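Local structure of type-iv like pilin ttha1219 (Thermus thermophilus, 5G23) at residues E143-R157 and P202-P216. The protein is a type IV pilin-like protein that probably serves in the pilus machinery for natural competence and DNA uptake, and resembles type II secretion pseudopilins. Residues are numbered along the deposited sequence; the frame is centred on the assembly and turned at random.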
ATOM      1  N   GLU B 143     -18.159   3.639   5.322  1.00 16.21           N
ATOM      2  CA  GLU B 143     -19.625   3.624   5.148  1.00 16.69           C
ATOM      3  C   GLU B 143     -20.043   2.927   3.840  1.00 16.13           C
ATOM      4  O   GLU B 143     -21.193   2.523   3.698  1.00 16.37           O
ATOM      5  CB  GLU B 143     -20.164   5.013   5.164  1.00 16.68           C
ATOM      6  CG  GLU B 143     -19.937   5.601   6.560  1.00 18.50           C
ATOM      7  CD  GLU B 143     -20.419   7.013   6.714  1.00 19.50           C
ATOM      8  OE1 GLU B 143     -20.794   7.688   5.720  1.00 19.80           O
ATOM      9  OE2 GLU B 143     -20.357   7.459   7.857  1.00 21.97           O
ATOM     10  N   ALA B 144     -19.117   2.791   2.912  1.00 15.61           N
ATOM     11  CA  ALA B 144     -19.393   2.087   1.635  1.00 15.59           C
ATOM     12  C   ALA B 144     -18.145   1.597   0.978  1.00 14.74           C
ATOM     13  O   ALA B 144     -17.123   2.315   0.956  1.00 13.62           O
ATOM     14  CB  ALA B 144     -20.191   2.993   0.691  1.00 16.38           C
ATOM     15  N   PHE B 145     -18.200   0.365   0.472  1.00 14.90           N
ATOM     16  CA  PHE B 145     -17.153  -0.241  -0.333  1.00 14.35           C
ATOM     17  C   PHE B 145     -17.894  -0.905  -1.469  1.00 14.26           C
ATOM     18  O   PHE B 145     -18.828  -1.651  -1.270  1.00 15.21           O
ATOM     19  CB  PHE B 145     -16.251  -1.260   0.407  1.00 14.63           C
ATOM     20  CG  PHE B 145     -15.203  -1.925  -0.434  1.00 14.64           C
ATOM     21  CD1 PHE B 145     -14.320  -1.210  -1.186  1.00 16.23           C
ATOM     22  CD2 PHE B 145     -15.055  -3.320  -0.424  1.00 16.06           C
ATOM     23  CE1 PHE B 145     -13.340  -1.848  -1.969  1.00 16.31           C
ATOM     24  CE2 PHE B 145     -14.082  -3.994  -1.209  1.00 16.51           C
ATOM     25  CZ  PHE B 145     -13.194  -3.234  -1.941  1.00 16.51           C
ATOM     26  N   ARG B 146     -17.559  -0.465  -2.675  1.00 14.83           N
ATOM     27  CA  ARG B 146     -18.259  -0.934  -3.909  1.00 15.86           C
ATOM     28  C   ARG B 146     -17.206  -1.355  -4.887  1.00 16.20           C
ATOM     29  O   ARG B 146     -16.119  -0.692  -5.034  1.00 16.50           O
ATOM     30  CB  ARG B 146     -19.137   0.159  -4.561  1.00 17.04           C
ATOM     31  CG  ARG B 146     -20.212   0.713  -3.689  1.00 18.10           C
ATOM     32  CD  ARG B 146     -21.289  -0.342  -3.409  1.00 19.76           C
ATOM     33  NE  ARG B 146     -22.401   0.326  -2.745  1.00 20.32           N
ATOM     34  CZ  ARG B 146     -22.550   0.384  -1.430  1.00 24.83           C
ATOM     35  NH1 ARG B 146     -21.678  -0.202  -0.604  1.00 25.92           N
ATOM     36  NH2 ARG B 146     -23.549   1.120  -0.917  1.00 26.44           N
ATOM     37  N   VAL B 147     -17.470  -2.454  -5.638  1.00 15.38           N
ATOM     38  CA  VAL B 147     -16.581  -2.858  -6.730  1.00 16.13           C
ATOM     39  C   VAL B 147     -17.475  -3.178  -7.939  1.00 17.84           C
ATOM     40  O   VAL B 147     -18.408  -3.946  -7.807  1.00 18.61           O
ATOM     41  CB  VAL B 147     -15.805  -4.134  -6.387  1.00 17.14           C
ATOM     42  CG1 VAL B 147     -14.865  -4.540  -7.489  1.00 18.12           C
ATOM     43  CG2 VAL B 147     -15.009  -3.943  -5.065  1.00 17.55           C
ATOM     44  N   ALA B 148     -17.190  -2.561  -9.059  1.00 16.12           N
ATOM     45  CA  ALA B 148     -17.828  -2.848 -10.332  1.00 15.28           C
ATOM     46  C   ALA B 148     -16.745  -3.336 -11.305  1.00 14.44           C
ATOM     47  O   ALA B 148     -15.549  -3.203 -11.022  1.00 14.70           O
ATOM     48  CB  ALA B 148     -18.460  -1.601 -10.893  1.00 16.00           C
ATOM     49  N   TYR B 149     -17.168  -3.946 -12.405  1.00 13.27           N
ATOM     50  CA  TYR B 149     -16.236  -4.434 -13.367  1.00 14.21           C
ATOM     51  C   TYR B 149     -16.644  -4.056 -14.800  1.00 14.16           C
ATOM     52  O   TYR B 149     -17.830  -3.893 -15.125  1.00 13.77           O
ATOM     53  CB  TYR B 149     -16.061  -5.956 -13.234  1.00 13.71           C
ATOM     54  CG  TYR B 149     -17.279  -6.764 -13.548  1.00 14.09           C
ATOM     55  CD1 TYR B 149     -18.185  -7.070 -12.559  1.00 14.75           C
ATOM     56  CD2 TYR B 149     -17.463  -7.377 -14.831  1.00 15.39           C
ATOM     57  CE1 TYR B 149     -19.281  -7.847 -12.825  1.00 15.12           C
ATOM     58  CE2 TYR B 149     -18.536  -8.191 -15.078  1.00 16.77           C
ATOM     59  CZ  TYR B 149     -19.418  -8.428 -14.044  1.00 16.46           C
ATOM     60  OH  TYR B 149     -20.519  -9.187 -14.287  1.00 17.63           O
ATOM     61  N   LEU B 150     -15.642  -3.961 -15.655  1.00 14.92           N
ATOM     62  CA  LEU B 150     -15.854  -3.536 -17.026  1.00 16.17           C
ATOM     63  C   LEU B 150     -15.720  -4.748 -17.917  1.00 17.98           C
ATOM     64  O   LEU B 150     -14.670  -5.402 -17.958  1.00 18.45           O
ATOM     65  CB  LEU B 150     -14.837  -2.474 -17.421  1.00 17.05           C
ATOM     66  CG  LEU B 150     -14.916  -1.921 -18.848  1.00 18.31           C
ATOM     67  CD1 LEU B 150     -16.297  -1.325 -19.151  1.00 18.74           C
ATOM     68  CD2 LEU B 150     -13.844  -0.892 -19.044  1.00 18.93           C
ATOM     69  N   GLU B 151     -16.800  -5.117 -18.598  1.00 20.40           N
ATOM     70  CA  GLU B 151     -16.796  -6.272 -19.507  1.00 24.80           C
ATOM     71  C   GLU B 151     -17.206  -5.807 -20.891  1.00 27.92           C
ATOM     72  O   GLU B 151     -18.334  -5.326 -21.090  1.00 27.76           O
ATOM     73  CB  GLU B 151     -17.766  -7.353 -19.074  1.00 26.98           C
ATOM     74  CG  GLU B 151     -17.776  -8.562 -20.018  1.00 30.69           C
ATOM     75  CD  GLU B 151     -18.905  -9.518 -19.757  1.00 33.39           C
ATOM     76  OE1 GLU B 151     -19.630  -9.342 -18.763  1.00 33.27           O
ATOM     77  OE2 GLU B 151     -19.053 -10.467 -20.567  1.00 41.00           O
ATOM     78  N   GLY B 152     -16.282  -5.862 -21.834  1.00 30.98           N
ATOM     79  CA  GLY B 152     -16.589  -5.434 -23.211  1.00 33.53           C
ATOM     80  C   GLY B 152     -17.142  -4.038 -23.347  1.00 32.87           C
ATOM     81  O   GLY B 152     -18.083  -3.861 -24.086  1.00 38.42           O
ATOM     82  N   GLY B 153     -16.639  -3.047 -22.636  1.00 31.64           N
ATOM     83  CA  GLY B 153     -17.273  -1.737 -22.755  1.00 30.59           C
ATOM     84  C   GLY B 153     -18.504  -1.442 -21.890  1.00 28.71           C
ATOM     85  O   GLY B 153     -18.905  -0.317 -21.832  1.00 31.17           O
ATOM     86  N   THR B 154     -19.104  -2.446 -21.204  1.00 25.18           N
ATOM     87  CA  THR B 154     -20.189  -2.209 -20.284  1.00 22.10           C
ATOM     88  C   THR B 154     -19.752  -2.406 -18.795  1.00 18.07           C
ATOM     89  O   THR B 154     -19.223  -3.448 -18.426  1.00 16.28           O
ATOM     90  CB  THR B 154     -21.325  -3.207 -20.560  1.00 23.21           C
ATOM     91  OG1 THR B 154     -21.765  -2.991 -21.891  1.00 25.41           O
ATOM     92  CG2 THR B 154     -22.502  -3.010 -19.643  1.00 23.63           C
ATOM     93  N   TRP B 155     -20.055  -1.447 -17.945  1.00 16.55           N
ATOM     94  CA  TRP B 155     -19.771  -1.562 -16.520  1.00 15.40           C
ATOM     95  C   TRP B 155     -20.909  -2.356 -15.832  1.00 15.63           C
ATOM     96  O   TRP B 155     -22.099  -2.111 -16.130  1.00 14.39           O
ATOM     97  CB  TRP B 155     -19.628  -0.150 -15.860  1.00 15.42           C
ATOM     98  CG  TRP B 155     -18.297   0.496 -16.159  1.00 15.59           C
ATOM     99  CD1 TRP B 155     -18.018   1.411 -17.137  1.00 16.76           C
ATOM    100  CD2 TRP B 155     -17.063   0.232 -15.496  1.00 15.79           C
ATOM    101  NE1 TRP B 155     -16.646   1.706 -17.112  1.00 16.61           N
ATOM    102  CE2 TRP B 155     -16.065   1.013 -16.108  1.00 16.34           C
ATOM    103  CE3 TRP B 155     -16.697  -0.641 -14.490  1.00 15.56           C
ATOM    104  CZ2 TRP B 155     -14.739   0.965 -15.714  1.00 16.42           C
ATOM    105  CZ3 TRP B 155     -15.385  -0.641 -14.065  1.00 16.31           C
ATOM    106  CH2 TRP B 155     -14.435   0.127 -14.683  1.00 16.10           C
ATOM    107  N   LYS B 156     -20.547  -3.298 -14.947  1.00 14.90           N
ATOM    108  CA  LYS B 156     -21.541  -4.148 -14.293  1.00 15.31           C
ATOM    109  C   LYS B 156     -21.217  -4.207 -12.803  1.00 14.18           C
ATOM    110  O   LYS B 156     -20.063  -3.987 -12.392  1.00 12.32           O
ATOM    111  CB  LYS B 156     -21.461  -5.554 -14.917  1.00 17.25           C
ATOM    112  CG  LYS B 156     -21.895  -5.599 -16.386  1.00 19.28           C
ATOM    113  CD  LYS B 156     -21.782  -6.934 -17.045  1.00 21.33           C
ATOM    114  CE  LYS B 156     -22.253  -6.779 -18.489  1.00 24.59           C
ATOM    115  NZ  LYS B 156     -22.288  -8.063 -19.157  1.00 27.22           N
ATOM    116  N   ARG B 157     -22.240  -4.486 -11.990  1.00 13.78           N
ATOM    117  CA  ARG B 157     -22.002  -4.780 -10.572  1.00 13.58           C
ATOM    118  C   ARG B 157     -22.981  -5.830 -10.161  1.00 14.04           C
ATOM    119  O   ARG B 157     -24.196  -5.603 -10.025  1.00 13.66           O
ATOM    120  CB  ARG B 157     -22.089  -3.545  -9.668  1.00 14.11           C
ATOM    121  CG  ARG B 157     -21.985  -3.836  -8.185  1.00 15.10           C
ATOM    122  CD  ARG B 157     -21.815  -2.618  -7.291  1.00 15.62           C
ATOM    123  NE  ARG B 157     -21.985  -2.924  -5.868  1.00 17.48           N
ATOM    124  CZ  ARG B 157     -23.177  -3.053  -5.247  1.00 20.64           C
ATOM    125  NH1 ARG B 157     -24.295  -2.831  -5.880  1.00 24.71           N
ATOM    126  NH2 ARG B 157     -23.246  -3.459  -4.008  1.00 22.19           N
ATOM    127  N   PRO B 202     -15.231   7.179 -15.266  1.00 20.03           N
ATOM    128  CA  PRO B 202     -14.991   6.782 -16.605  1.00 20.48           C
ATOM    129  C   PRO B 202     -16.242   6.586 -17.442  1.00 20.76           C
ATOM    130  O   PRO B 202     -17.343   6.450 -16.922  1.00 20.59           O
ATOM    131  CB  PRO B 202     -14.292   5.421 -16.420  1.00 21.09           C
ATOM    132  CG  PRO B 202     -14.870   4.870 -15.179  1.00 19.96           C
ATOM    133  CD  PRO B 202     -15.207   6.056 -14.323  1.00 20.14           C
ATOM    134  N   PRO B 203     -16.054   6.499 -18.766  1.00 22.00           N
ATOM    135  CA  PRO B 203     -17.189   6.315 -19.640  1.00 22.51           C
ATOM    136  C   PRO B 203     -18.057   5.136 -19.257  1.00 20.76           C
ATOM    137  O   PRO B 203     -17.560   4.036 -19.087  1.00 21.37           O
ATOM    138  CB  PRO B 203     -16.539   6.111 -21.007  1.00 23.24           C
ATOM    139  CG  PRO B 203     -15.261   6.866 -20.940  1.00 23.46           C
ATOM    140  CD  PRO B 203     -14.798   6.691 -19.532  1.00 22.95           C
ATOM    141  N   GLY B 204     -19.350   5.369 -19.164  1.00 19.81           N
ATOM    142  CA  GLY B 204     -20.283   4.332 -18.938  1.00 19.75           C
ATOM    143  C   GLY B 204     -20.514   3.973 -17.469  1.00 19.16           C
ATOM    144  O   GLY B 204     -21.434   3.222 -17.197  1.00 20.91           O
ATOM    145  N   LEU B 205     -19.730   4.487 -16.526  1.00 17.80           N
ATOM    146  CA  LEU B 205     -19.943   4.178 -15.089  1.00 17.69           C
ATOM    147  C   LEU B 205     -20.765   5.268 -14.422  1.00 18.05           C
ATOM    148  O   LEU B 205     -20.473   6.484 -14.614  1.00 18.35           O
ATOM    149  CB  LEU B 205     -18.613   4.031 -14.358  1.00 17.13           C
ATOM    150  CG  LEU B 205     -18.659   3.597 -12.912  1.00 16.97           C
ATOM    151  CD1 LEU B 205     -19.286   2.209 -12.730  1.00 15.96           C
ATOM    152  CD2 LEU B 205     -17.266   3.531 -12.331  1.00 16.54           C
ATOM    153  N   THR B 206     -21.771   4.881 -13.634  1.00 17.30           N
ATOM    154  CA  THR B 206     -22.674   5.824 -13.035  1.00 18.02           C
ATOM    155  C   THR B 206     -22.825   5.569 -11.494  1.00 17.37           C
ATOM    156  O   THR B 206     -22.543   4.463 -10.961  1.00 15.82           O
ATOM    157  CB  THR B 206     -24.044   5.699 -13.657  1.00 19.94           C
ATOM    158  OG1 THR B 206     -24.506   4.352 -13.428  1.00 20.91           O
ATOM    159  CG2 THR B 206     -24.016   6.034 -15.150  1.00 21.29           C
ATOM    160  N   SER B 207     -23.236   6.613 -10.782  1.00 17.56           N
ATOM    161  CA  SER B 207     -23.575   6.453  -9.376  1.00 18.14           C
ATOM    162  C   SER B 207     -24.674   5.405  -9.197  1.00 17.91           C
ATOM    163  O   SER B 207     -24.701   4.738  -8.145  1.00 18.28           O
ATOM    164  CB  SER B 207     -24.025   7.780  -8.716  1.00 19.44           C
ATOM    165  OG  SER B 207     -25.111   8.324  -9.438  1.00 22.22           O
ATOM    166  N   SER B 208     -25.615   5.334 -10.142  1.00 17.98           N
ATOM    167  CA  SER B 208     -26.765   4.361 -10.041  1.00 18.40           C
ATOM    168  C   SER B 208     -26.245   2.906  -9.993  1.00 18.58           C
ATOM    169  O   SER B 208     -26.641   2.098  -9.149  1.00 18.38           O
ATOM    170  CB  SER B 208     -27.711   4.546 -11.210  1.00 20.41           C
ATOM    171  OG  SER B 208     -28.672   3.535 -11.224  1.00 21.16           O
ATOM    172  N   LEU B 209     -25.257   2.619 -10.824  1.00 17.92           N
ATOM    173  CA  LEU B 209     -24.650   1.288 -10.805  1.00 18.28           C
ATOM    174  C   LEU B 209     -23.949   0.942  -9.495  1.00 17.67           C
ATOM    175  O   LEU B 209     -24.049  -0.190  -9.018  1.00 17.41           O
ATOM    176  CB  LEU B 209     -23.730   1.100 -11.984  1.00 18.70           C
ATOM    177  CG  LEU B 209     -23.234  -0.355 -12.084  1.00 20.00           C
ATOM    178  CD1 LEU B 209     -24.308  -1.234 -12.650  1.00 20.67           C
ATOM    179  CD2 LEU B 209     -21.972  -0.469 -12.891  1.00 19.43           C
ATOM    180  N   LEU B 210     -23.261   1.927  -8.929  1.00 17.59           N
ATOM    181  CA  LEU B 210     -22.485   1.742  -7.737  1.00 17.68           C
ATOM    182  C   LEU B 210     -23.335   1.738  -6.510  1.00 17.67           C
ATOM    183  O   LEU B 210     -22.852   1.302  -5.486  1.00 18.53           O
ATOM    184  CB  LEU B 210     -21.439   2.831  -7.603  1.00 16.97           C
ATOM    185  CG  LEU B 210     -20.357   2.786  -8.658  1.00 17.95           C
ATOM    186  CD1 LEU B 210     -19.474   4.003  -8.483  1.00 18.83           C
ATOM    187  CD2 LEU B 210     -19.536   1.529  -8.583  1.00 17.30           C
ATOM    188  N   GLU B 211     -24.580   2.168  -6.618  1.00 18.66           N
ATOM    189  CA  GLU B 211     -25.531   2.185  -5.514  1.00 20.10           C
ATOM    190  C   GLU B 211     -24.946   2.951  -4.306  1.00 21.29           C
ATOM    191  O   GLU B 211     -24.832   2.439  -3.197  1.00 21.89           O
ATOM    192  CB  GLU B 211     -25.918   0.785  -5.079  1.00 21.07           C
ATOM    193  CG  GLU B 211     -26.807   0.145  -6.096  1.00 21.72           C
ATOM    194  CD  GLU B 211     -27.109  -1.334  -5.878  1.00 22.15           C
ATOM    195  OE1 GLU B 211     -26.795  -1.918  -4.837  1.00 23.47           O
ATOM    196  OE2 GLU B 211     -27.698  -1.878  -6.797  1.00 20.12           O
ATOM    197  N   LEU B 212     -24.553   4.163  -4.606  1.00 23.76           N
ATOM    198  CA  LEU B 212     -23.926   5.012  -3.552  1.00 25.04           C
ATOM    199  C   LEU B 212     -24.969   5.320  -2.505  1.00 26.23           C
ATOM    200  O   LEU B 212     -26.133   5.590  -2.856  1.00 27.47           O
ATOM    201  CB  LEU B 212     -23.403   6.257  -4.204  1.00 25.53           C
ATOM    202  CG  LEU B 212     -22.341   6.091  -5.243  1.00 26.64           C
ATOM    203  CD1 LEU B 212     -21.771   7.436  -5.624  1.00 28.33           C
ATOM    204  CD2 LEU B 212     -21.248   5.151  -4.732  1.00 28.17           C
ATOM    205  N   PRO B 213     -24.615   5.199  -1.231  1.00 27.34           N
ATOM    206  CA  PRO B 213     -25.540   5.499  -0.188  1.00 28.92           C
ATOM    207  C   PRO B 213     -25.693   7.019   0.039  1.00 26.94           C
ATOM    208  O   PRO B 213     -25.083   7.864  -0.670  1.00 29.07           O
ATOM    209  CB  PRO B 213     -24.895   4.910   1.022  1.00 29.21           C
ATOM    210  CG  PRO B 213     -23.437   5.153   0.775  1.00 28.29           C
ATOM    211  CD  PRO B 213     -23.248   5.044  -0.704  1.00 27.49           C
ATOM    212  N   GLY B 214     -26.660   7.346   0.880  1.00 27.70           N
ATOM    213  CA  GLY B 214     -26.858   8.728   1.337  1.00 27.92           C
ATOM    214  C   GLY B 214     -25.882   8.921   2.512  1.00 26.95           C
ATOM    215  O   GLY B 214     -25.086   8.046   2.807  1.00 32.40           O
ATOM    216  N   ALA B 215     -25.854  10.108   3.055  1.00 25.34           N
ATOM    217  CA  ALA B 215     -24.995  10.371   4.211  1.00 25.31           C
ATOM    218  C   ALA B 215     -25.861  10.764   5.381  1.00 25.19           C
ATOM    219  O   ALA B 215     -26.694  11.684   5.246  1.00 24.71           O
ATOM    220  CB  ALA B 215     -23.941  11.401   3.866  1.00 25.50           C
ATOM    221  N   PRO B 216     -25.740  10.051   6.484  1.00 23.42           N
ATOM    222  CA  PRO B 216     -26.569  10.439   7.622  1.00 24.90           C
ATOM    223  C   PRO B 216     -26.213  11.874   8.084  1.00 23.94           C
ATOM    224  O   PRO B 216     -25.095  12.316   7.879  1.00 23.09           O
ATOM    225  CB  PRO B 216     -26.248   9.398   8.686  1.00 25.67           C
ATOM    226  CG  PRO B 216     -25.112   8.609   8.196  1.00 25.61           C
ATOM    227  CD  PRO B 216     -24.866   8.900   6.752  1.00 24.01           C
TER
HETATM  228  O   HOH W   1     -23.041   6.833   4.436  1.00 26.74           O
HETATM  229  O   HOH W   2     -21.672   0.893 -18.732  1.00 19.64           O
HETATM  230  O   HOH W   3     -14.954   2.972 -19.146  1.00 28.68           O
HETATM  231  O   HOH W   4     -25.099  -2.766  -8.377  1.00 27.92           O
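The W155 indole has L205 CB over one face, 3.9 Å from the centroid of the five-membered ring in a CH-pi contact, and L150 CB over the opposite face, toward its rim; A148 O and P203 O are at the edge. Water 3 bridges that edge, accepting from W155 NE1 and donating to P203 O. W155 lies on strand 154-156, the outer strand of a four-stranded antiparallel sheet, joined to 141-151 in a hairpin with a type I' turn at E151-T154; segment 202-216, with its single short helix 207-210, runs back alongside 141-151. A148 CB meets L209 CD2 and L210 CD2 between W155 and R146.

E211, with positive phi, closes that helix in a Schellman motif, and the bend at chi2 (-68°) brings the R146 NE edge to it. R146 NE and NH2 both donate to E211 O from the same face of its plane, NH2 at 2.9 Å and 158°; NE also bonds weakly to L210 O, and NH1 goes back to F145 O. With a leucine here, E211 O and L210 O lose these donors, and the helix end would probably be freer to shift. Over one face of the R157 guanidinium, toward its rim, lie R146 NE and L210 O. Its chief partner is D81, but R157 NH1 also makes a salt bridge to E211 OE1 at 2.9 Å, its hydrogen bond weak, with the guanidinium and carboxylate planes 71° apart.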